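Long-range contacts in gingipain R (Porphyromonas gingivalis, PDB 1CVR), which cleaves proteins and peptides after arginine residues as a cysteine proteinase with a caspase-like fold: residues G10-I15 with L36-K41; S343-T348 with T416-N421. One frame throughout, in Å; residues are numbered along the deposited sequence.

Contact 1 comes first along the chain and is complete before contact 2 begins. It pairs strands 11-16 and 37-42 at one border of the four-stranded parallel sheet of the proteinase. Contact 2 sets the loop that follows strand 336-339, the last strand of the six-stranded sheet, against the end of strand 412-418 in the C-terminal Ig-like domain. Their centres lie about 18 Å apart, yet they touch: L36 CD2 packs 3.5 Å from S343 CB, and M12 also borders S343. The chain that leaves the catalytic part for the Ig-like domain therefore passes the first strands of the fold on its way.

Contact 1 (G10-I15 with L36-K41); sequences GRMIVI and LRTEVK
Over one face of the R37 guanidinium sits R11 CB, 4.0 Å above the plane, nearer the border of the group than its middle, while a water lies in plane at the edge. This water donates to G10 O and accepts from R37 N; its bond with R37 NE is weak. The R11 guanidinium is met at its edge by E39, with NH1 2.7 Å from OE1 in a salt bridge in which the guanidinium and carboxylate planes stand 85° apart. R11 CG occupies the position between the backbone N and the carbonyl carbon (chi1 65°), and the chain then runs extended to bring NH1 to the carboxylate. D69 takes salt bridges from both arginines and E62 a further one from R11, so acidic groups probably balance the two like charges; R37 NH2 also bonds N9 O.

Strands 11-15 and 37-41 run parallel as the two strands of a beta-alpha-beta unit, with helix 25-33 in the crossover. M12 N donates to R37 O, E39 N to M12 O, V14 N to E39 O and K41 N to V14 O, the last at 2.8 Å.

On the face turned to helix 25-33, M12 and T38 lie side by side. The bend at chi3 brings M12 CE 3.5 Å from T38 OG1 and near L36 CD2. V14 CG2 reaches T38 CG2 at 3.8 Å, and T38 OG1 itself donates to L36 O from above the carbonyl plane.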
loop_
_atom_site.group_PDB
_atom_site.type_symbol
_atom_site.label_atom_id
_atom_site.label_comp_id
_atom_site.label_asym_id
_atom_site.label_seq_id
_atom_site.Cartn_x
_atom_site.Cartn_y
_atom_site.Cartn_z
ATOM N N GLY A 10 15.174 5.260 2.346
ATOM C CA GLY A 10 14.292 5.173 3.498
ATOM C C GLY A 10 14.214 3.776 4.091
ATOM O O GLY A 10 14.559 2.787 3.434
ATOM N N ARG A 11 13.768 3.686 5.339
ATOM C CA ARG A 11 13.633 2.396 5.994
ATOM C C ARG A 11 12.215 2.224 6.520
ATOM O O ARG A 11 11.412 3.160 6.527
ATOM C CB ARG A 11 14.637 2.266 7.150
ATOM C CG ARG A 11 14.401 3.223 8.291
ATOM C CD ARG A 11 15.552 3.180 9.307
ATOM N NE ARG A 11 15.399 4.238 10.302
ATOM C CZ ARG A 11 14.998 4.050 11.553
ATOM N NH1 ARG A 11 14.705 2.838 11.992
ATOM N NH2 ARG A 11 14.888 5.087 12.364
ATOM N N MET A 12 11.915 1.018 6.968
ATOM C CA MET A 12 10.601 0.716 7.497
ATOM C C MET A 12 10.743 0.012 8.825
ATOM O O MET A 12 11.689 -0.745 9.054
ATOM C CB MET A 12 9.823 -0.191 6.531
ATOM C CG MET A 12 8.454 -0.656 7.055
ATOM S SD MET A 12 7.405 -1.499 5.807
ATOM C CE MET A 12 8.341 -2.914 5.525
ATOM N N ILE A 13 9.802 0.284 9.709
ATOM C CA ILE A 13 9.770 -0.372 10.995
ATOM C C ILE A 13 8.417 -1.048 11.058
ATOM O O ILE A 13 7.394 -0.416 10.779
ATOM C CB ILE A 13 9.856 0.628 12.171
ATOM C CG1 ILE A 13 11.248 1.267 12.209
ATOM C CG2 ILE A 13 9.508 -0.100 13.494
ATOM C CD1 ILE A 13 11.439 2.354 13.284
ATOM N N VAL A 14 8.421 -2.335 11.382
ATOM C CA VAL A 14 7.196 -3.090 11.546
ATOM C C VAL A 14 7.000 -3.179 13.069
ATOM O O VAL A 14 7.844 -3.751 13.777
ATOM C CB VAL A 14 7.324 -4.526 10.987
ATOM C CG1 VAL A 14 6.036 -5.279 11.230
ATOM C CG2 VAL A 14 7.649 -4.491 9.480
ATOM N N ILE A 15 5.912 -2.596 13.572
ATOM C CA ILE A 15 5.613 -2.636 15.006
ATOM C C ILE A 15 4.602 -3.766 15.100
ATOM O O ILE A 15 3.478 -3.658 14.623
ATOM C CB ILE A 15 4.987 -1.300 15.493
ATOM C CG1 ILE A 15 5.955 -0.147 15.217
ATOM C CG2 ILE A 15 4.665 -1.380 16.993
ATOM C CD1 ILE A 15 5.424 1.212 15.616
ATOM N N LEU A 36 14.415 -2.708 0.736
ATOM C CA LEU A 36 13.813 -1.773 1.683
ATOM C C LEU A 36 14.252 -2.205 3.084
ATOM O O LEU A 36 13.756 -3.191 3.625
ATOM C CB LEU A 36 12.275 -1.770 1.571
ATOM C CG LEU A 36 11.517 -0.853 2.557
ATOM C CD1 LEU A 36 11.923 0.617 2.368
ATOM C CD2 LEU A 36 10.023 -0.998 2.326
ATOM N N ARG A 37 15.231 -1.493 3.641
ATOM C CA ARG A 37 15.732 -1.798 4.972
ATOM C C ARG A 37 14.554 -1.833 5.924
ATOM O O ARG A 37 13.848 -0.838 6.097
ATOM C CB ARG A 37 16.734 -0.737 5.422
ATOM C CG ARG A 37 18.019 -0.718 4.615
ATOM C CD ARG A 37 18.946 0.338 5.180
ATOM N NE ARG A 37 18.388 1.673 5.013
ATOM C CZ ARG A 37 18.634 2.692 5.833
ATOM N NH1 ARG A 37 19.426 2.525 6.888
ATOM N NH2 ARG A 37 18.102 3.883 5.593
ATOM N N THR A 38 14.349 -2.986 6.543
ATOM C CA THR A 38 13.220 -3.178 7.445
ATOM C C THR A 38 13.639 -3.791 8.770
ATOM O O THR A 38 14.374 -4.781 8.800
ATOM C CB THR A 38 12.167 -4.087 6.788
ATOM O OG1 THR A 38 11.753 -3.495 5.557
ATOM C CG2 THR A 38 10.954 -4.257 7.692
ATOM N N GLU A 39 13.150 -3.193 9.854
ATOM C CA GLU A 39 13.449 -3.628 11.212
ATOM C C GLU A 39 12.137 -3.940 11.912
ATOM O O GLU A 39 11.085 -3.448 11.520
ATOM C CB GLU A 39 14.140 -2.499 11.985
ATOM C CG GLU A 39 15.324 -1.898 11.269
ATOM C CD GLU A 39 15.968 -0.776 12.059
ATOM O OE1 GLU A 39 15.261 0.193 12.404
ATOM O OE2 GLU A 39 17.184 -0.866 12.329
ATOM N N VAL A 40 12.212 -4.723 12.979
ATOM C CA VAL A 40 11.028 -5.094 13.737
ATOM C C VAL A 40 11.083 -4.566 15.163
ATOM O O VAL A 40 12.147 -4.577 15.796
ATOM C CB VAL A 40 10.893 -6.634 13.833
ATOM C CG1 VAL A 40 9.721 -7.003 14.720
ATOM C CG2 VAL A 40 10.722 -7.237 12.451
ATOM N N LYS A 41 9.948 -4.089 15.664
ATOM C CA LYS A 41 9.866 -3.651 17.058
ATOM C C LYS A 41 8.617 -4.285 17.657
ATOM O O LYS A 41 7.522 -4.135 17.114
ATOM C CB LYS A 41 9.744 -2.134 17.189
ATOM C CG LYS A 41 9.763 -1.663 18.655
ATOM C CD LYS A 41 11.099 -2.052 19.301
ATOM C CE LYS A 41 11.251 -1.566 20.732
ATOM N NZ LYS A 41 11.423 -0.094 20.799
HETATM O O HOH W 1 16.205 1.237 2.349
#

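Contact 2 (S343-T348 with T416-N421); sequences SLLVRT and TVVGYN
T348 and Y420 meet through their hydroxyls: T348 OG1 donates to Y420 OH over 2.9 Å, the two side chains crossing at about a right angle. T348 has OG1 between its backbone N and carbonyl carbon (chi1 52°), which turns the hydroxyl to the phenol, and its CG2 also lies 3.7 Å from Y420 OH. The CB of Y420 points away from 343-348, but with CG opposite the backbone N (chi1 176°) the ring runs toward T348 and its OH reaches the T348 hydroxyl, while its CE1 comes 4.0 Å from V346 O. Y420 OH has a second hydrogen-bond partner in Y177 OH, so the phenol oxygen joins two hydroxyls.

One face of the tyrosine ring is covered by its own neighbour, with N421 CG 3.9 Å above the plane and over the centre of the ring. The N421 side chain crosses that of T348 at about a right angle, and its amide packs beside T348 and the backbone of R347. Here the catalytic part of the chain, leaving strand 336-339, meets the C-terminal Ig-like domain, where strand 412-418 has just ended; the seam is built mostly from loop residues and carries a bridging water. That water donates to V346 O and accepts from N421 N, each at 2.9 Å, linking the two backbones.

Toward the strand the contact becomes apolar. L345 and V418 point their CB atoms at each other's segment, and L345 CD1 meets V418 CG2 at 4.2 Å. The R347 side chain passes N421, and its guanidinium bonds Y131 O through NE and K422 O through NH1. R308 makes a cation-pi contact with the Y420 ring, and its backbone is hydrogen-bonded to that of V346.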
loop_
_atom_site.group_PDB
_atom_site.type_symbol
_atom_site.label_atom_id
_atom_site.label_comp_id
_atom_site.label_asym_id
_atom_site.label_seq_id
_atom_site.Cartn_x
_atom_site.Cartn_y
_atom_site.Cartn_z
ATOM N N SER A 343 4.240 0.363 2.110
ATOM C CA SER A 343 5.381 0.383 1.193
ATOM C C SER A 343 5.082 -0.394 -0.078
ATOM O O SER A 343 5.926 -0.503 -0.954
ATOM C CB SER A 343 6.620 -0.234 1.850
ATOM O OG SER A 343 6.536 -1.651 1.904
ATOM N N LEU A 344 3.871 -0.919 -0.188
ATOM C CA LEU A 344 3.499 -1.722 -1.350
ATOM C C LEU A 344 3.773 -1.052 -2.706
ATOM O O LEU A 344 3.256 0.024 -2.973
ATOM C CB LEU A 344 2.013 -2.089 -1.275
ATOM C CG LEU A 344 1.503 -2.953 -2.439
ATOM C CD1 LEU A 344 1.940 -4.412 -2.233
ATOM C CD2 LEU A 344 -0.018 -2.865 -2.509
ATOM N N LEU A 345 4.569 -1.699 -3.562
ATOM C CA LEU A 345 4.841 -1.152 -4.899
ATOM C C LEU A 345 3.621 -1.469 -5.768
ATOM O O LEU A 345 3.405 -2.614 -6.133
ATOM C CB LEU A 345 6.092 -1.814 -5.509
ATOM C CG LEU A 345 7.414 -1.511 -4.788
ATOM C CD1 LEU A 345 8.562 -2.337 -5.381
ATOM C CD2 LEU A 345 7.700 -0.019 -4.915
ATOM N N VAL A 346 2.830 -0.464 -6.108
ATOM C CA VAL A 346 1.629 -0.721 -6.891
ATOM C C VAL A 346 1.901 -1.118 -8.338
ATOM O O VAL A 346 2.943 -0.778 -8.908
ATOM C CB VAL A 346 0.694 0.498 -6.887
ATOM C CG1 VAL A 346 0.266 0.827 -5.436
ATOM C CG2 VAL A 346 1.402 1.699 -7.523
ATOM N N ARG A 347 0.967 -1.869 -8.912
ATOM C CA ARG A 347 1.055 -2.287 -10.310
ATOM C C ARG A 347 -0.207 -1.746 -10.964
ATOM O O ARG A 347 -1.297 -1.838 -10.389
ATOM C CB ARG A 347 1.084 -3.816 -10.439
ATOM C CG ARG A 347 2.385 -4.470 -9.962
ATOM C CD ARG A 347 2.273 -5.986 -9.973
ATOM N NE ARG A 347 3.520 -6.617 -9.570
ATOM C CZ ARG A 347 4.628 -6.627 -10.309
ATOM N NH1 ARG A 347 4.651 -6.041 -11.501
ATOM N NH2 ARG A 347 5.721 -7.208 -9.844
ATOM N N THR A 348 -0.069 -1.179 -12.160
ATOM C CA THR A 348 -1.212 -0.628 -12.874
ATOM C C THR A 348 -1.539 -1.377 -14.169
ATOM O O THR A 348 -2.700 -1.461 -14.554
ATOM C CB THR A 348 -0.981 0.853 -13.236
ATOM O OG1 THR A 348 0.284 0.989 -13.902
ATOM C CG2 THR A 348 -1.011 1.725 -11.974
ATOM N N THR A 416 18.196 -9.556 -6.413
ATOM C CA THR A 416 16.787 -9.299 -6.687
ATOM C C THR A 416 16.689 -7.967 -7.379
ATOM O O THR A 416 17.290 -6.989 -6.935
ATOM C CB THR A 416 15.941 -9.252 -5.399
ATOM O OG1 THR A 416 16.030 -10.510 -4.733
ATOM C CG2 THR A 416 14.460 -8.985 -5.736
ATOM N N VAL A 417 15.947 -7.934 -8.482
ATOM C CA VAL A 417 15.764 -6.707 -9.240
ATOM C C VAL A 417 14.264 -6.450 -9.438
ATOM O O VAL A 417 13.556 -7.291 -9.985
ATOM C CB VAL A 417 16.421 -6.795 -10.642
ATOM C CG1 VAL A 417 16.421 -5.412 -11.297
ATOM C CG2 VAL A 417 17.838 -7.356 -10.533
ATOM N N VAL A 418 13.784 -5.298 -8.982
ATOM C CA VAL A 418 12.367 -4.954 -9.145
ATOM C C VAL A 418 12.275 -3.689 -9.978
ATOM O O VAL A 418 13.231 -2.911 -10.042
ATOM C CB VAL A 418 11.651 -4.713 -7.771
ATOM C CG1 VAL A 418 11.746 -5.976 -6.898
ATOM C CG2 VAL A 418 12.253 -3.518 -7.068
ATOM N N GLY A 419 11.134 -3.495 -10.635
ATOM C CA GLY A 419 10.948 -2.309 -11.450
ATOM C C GLY A 419 9.467 -2.042 -11.615
ATOM O O GLY A 419 8.664 -2.969 -11.553
ATOM N N TYR A 420 9.104 -0.780 -11.809
ATOM C CA TYR A 420 7.703 -0.407 -11.984
ATOM C C TYR A 420 7.050 -1.124 -13.185
ATOM O O TYR A 420 7.510 -0.987 -14.327
ATOM C CB TYR A 420 7.600 1.103 -12.161
ATOM C CG TYR A 420 6.196 1.600 -12.440
ATOM C CD1 TYR A 420 5.173 1.442 -11.496
ATOM C CD2 TYR A 420 5.887 2.217 -13.656
ATOM C CE1 TYR A 420 3.865 1.888 -11.760
ATOM C CE2 TYR A 420 4.580 2.667 -13.932
ATOM C CZ TYR A 420 3.579 2.497 -12.981
ATOM O OH TYR A 420 2.291 2.913 -13.266
ATOM N N ASN A 421 5.968 -1.864 -12.913
ATOM C CA ASN A 421 5.244 -2.622 -13.933
ATOM C C ASN A 421 6.181 -3.599 -14.654
ATOM O O ASN A 421 6.055 -3.829 -15.857
ATOM C CB ASN A 421 4.583 -1.676 -14.953
ATOM C CG ASN A 421 3.220 -1.161 -14.496
ATOM O OD1 ASN A 421 2.695 -0.201 -15.055
ATOM N ND2 ASN A 421 2.630 -1.824 -13.500
HETATM O O HOH W 2 5.073 -2.369 -10.163
#